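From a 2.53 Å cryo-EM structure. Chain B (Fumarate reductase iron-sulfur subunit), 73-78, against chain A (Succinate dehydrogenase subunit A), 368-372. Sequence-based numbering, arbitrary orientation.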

# COMPACT_ATOMS: atom_id res chain seq x y z
N MET B 73 -2.59 12.70 -0.74
CA MET B 73 -1.95 13.98 -0.48
C MET B 73 -0.43 13.84 -0.41
O MET B 73 0.29 14.76 -0.81
CB MET B 73 -2.49 14.58 0.81
CG MET B 73 -3.85 15.24 0.65
SD MET B 73 -4.47 16.01 2.15
CE MET B 73 -5.05 14.58 3.05
N CYS B 74 0.05 12.69 0.06
CA CYS B 74 1.49 12.45 0.18
C CYS B 74 2.17 12.09 -1.14
O CYS B 74 3.38 11.90 -1.19
CB CYS B 74 1.75 11.36 1.22
SG CYS B 74 1.78 9.68 0.55
N MET B 75 1.39 12.00 -2.22
CA MET B 75 1.94 11.67 -3.52
C MET B 75 1.66 12.71 -4.59
O MET B 75 2.04 12.50 -5.75
CB MET B 75 1.40 10.31 -3.99
CG MET B 75 1.84 9.13 -3.14
SD MET B 75 3.62 8.89 -3.10
CE MET B 75 3.94 8.35 -4.77
N THR B 76 1.02 13.83 -4.25
CA THR B 76 0.69 14.86 -5.23
C THR B 76 1.80 15.90 -5.26
O THR B 76 2.07 16.56 -4.25
CB THR B 76 -0.65 15.50 -4.90
OG1 THR B 76 -1.62 14.47 -4.66
CG2 THR B 76 -1.13 16.36 -6.05
N ARG B 77 2.43 16.06 -6.42
CA ARG B 77 3.75 16.68 -6.50
C ARG B 77 3.74 18.17 -6.22
O ARG B 77 4.81 18.73 -5.92
CB ARG B 77 4.36 16.42 -7.88
CG ARG B 77 5.84 16.15 -7.86
CD ARG B 77 6.33 15.76 -9.24
NE ARG B 77 5.74 14.51 -9.69
CZ ARG B 77 5.06 14.38 -10.83
NH1 ARG B 77 4.89 15.42 -11.63
NH2 ARG B 77 4.56 13.20 -11.16
N MET B 78 2.60 18.84 -6.37
CA MET B 78 2.42 20.24 -5.97
C MET B 78 3.18 21.17 -6.92
O MET B 78 3.00 22.39 -6.90
CB MET B 78 2.86 20.44 -4.52
CG MET B 78 2.75 21.84 -3.96
SD MET B 78 1.09 22.19 -3.34
CE MET B 78 0.71 23.69 -4.22
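Chain A (368-372) FIELA

The chain A stretch is helical from Phe A368 through Leu A371, continuing a helix that begins earlier in the chain, and it lies against a stretch of chain B that forms no regular helix or strand. Within the chain A stretch the amide of Ala A372 donates to the carbonyl oxygen of Phe A368, N to O 2.9 Å, while a weak bond joins Leu A371 N to the same oxygen at 3.4 Å. The nearest pair of CA atoms across the contact is that of Arg B77 and Leu A371, 6.2 Å apart. The contact is small, burying 276 Å² summed over both sides, and most of that area belongs to four residues: Arg B77 and Met B75 on one chain, Glu A370 and Leu A371 on the other.

Arg B77 gives up the most surface, 70 Å². Its CA-to-CB bond points sideways to chain A, but the end of the side chain comes nearer, with chi1 at -142°, between wells, chi2 t and chi3 m. This path brings NE to the backbone carbonyl of Glu A370, and the two form the one hydrogen bond between the stretches, from Arg B77 NE to Glu A370 O at 2.8 Å. The N-H...O angle of 167° is close to linear, and the oxygen lies at the edge of the guanidinium, near its plane, as expected for an acceptor aligned with the NE hydrogen. The acceptor is a main-chain atom, so the arginine here reads the backbone of the helix rather than the carboxylate of Glu A370. Farther back along the side chain, Arg B77 CG passes 4.1 Å from Leu A371 O, so the aliphatic part of the arginine also lies alongside the chain A backbone.

Met B75 makes the second large contribution, 62 Å². Its CA-to-CB bond is likewise sideways, and three successive m rotamers fold the side chain so that its end approaches chain A. There it meets two neighbouring residues. The sulfur packs against Leu A371, with Met B75 SD 3.6 Å from Leu A371 CD1, an apolar contact, while the terminal methyl reaches the acidic side chain before it, Met B75 CE lying 3.4 Å from Glu A370 OE2. The latter is a close approach of a methyl group to a carboxylate oxygen.

Leu A371 loses 59 Å² to chain B although its CA-to-CB bond points away. With chi1 t and chi2 p, the side chain brings CD1 nearer to chain B, where it touches the methionine sulfur and also the main chain, Leu A371 CD1 standing 3.6 Å from Cys B74 O. Glu A370, covered over 60 Å², thus engages chain B at two points, its carbonyl with Arg B77 and its carboxylate with Met B75. Thr B76, between these two chain B residues, points away from chain A and makes no contact, and its OG1 is hydrogen-bonded elsewhere in the structure.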

# COMPACT_ATOMS: atom_id res chain seq x y z
N PHE A 368 12.17 8.78 -6.95
CA PHE A 368 12.66 10.12 -6.67
C PHE A 368 12.17 11.11 -7.72
O PHE A 368 11.77 12.23 -7.38
CB PHE A 368 14.18 10.12 -6.59
CG PHE A 368 14.71 9.78 -5.23
CD1 PHE A 368 13.97 9.01 -4.35
CD2 PHE A 368 15.95 10.23 -4.81
CE1 PHE A 368 14.45 8.69 -3.10
CE2 PHE A 368 16.44 9.92 -3.57
CZ PHE A 368 15.68 9.15 -2.71
N ILE A 369 12.16 10.71 -8.99
CA ILE A 369 11.73 11.63 -10.04
C ILE A 369 10.24 11.91 -9.93
O ILE A 369 9.79 13.05 -10.15
CB ILE A 369 12.13 11.12 -11.43
CG1 ILE A 369 11.98 12.22 -12.47
CG2 ILE A 369 11.31 9.92 -11.85
CD1 ILE A 369 12.92 13.38 -12.28
N GLU A 370 9.43 10.90 -9.58
CA GLU A 370 7.99 11.14 -9.52
C GLU A 370 7.55 11.78 -8.21
O GLU A 370 6.44 12.32 -8.15
CB GLU A 370 7.21 9.83 -9.72
CG GLU A 370 7.46 8.75 -8.68
CD GLU A 370 6.58 8.89 -7.45
OE1 GLU A 370 5.54 9.58 -7.53
OE2 GLU A 370 6.93 8.32 -6.40
N LEU A 371 8.37 11.73 -7.16
CA LEU A 371 7.95 12.23 -5.86
C LEU A 371 8.60 13.54 -5.46
O LEU A 371 7.94 14.38 -4.84
CB LEU A 371 8.23 11.17 -4.79
CG LEU A 371 7.55 11.34 -3.44
CD1 LEU A 371 6.06 11.53 -3.64
CD2 LEU A 371 7.81 10.14 -2.57
N ALA A 372 9.87 13.76 -5.79
CA ALA A 372 10.57 14.98 -5.40
C ALA A 372 11.05 15.80 -6.58
O ALA A 372 11.71 16.83 -6.37
CB ALA A 372 11.75 14.64 -4.49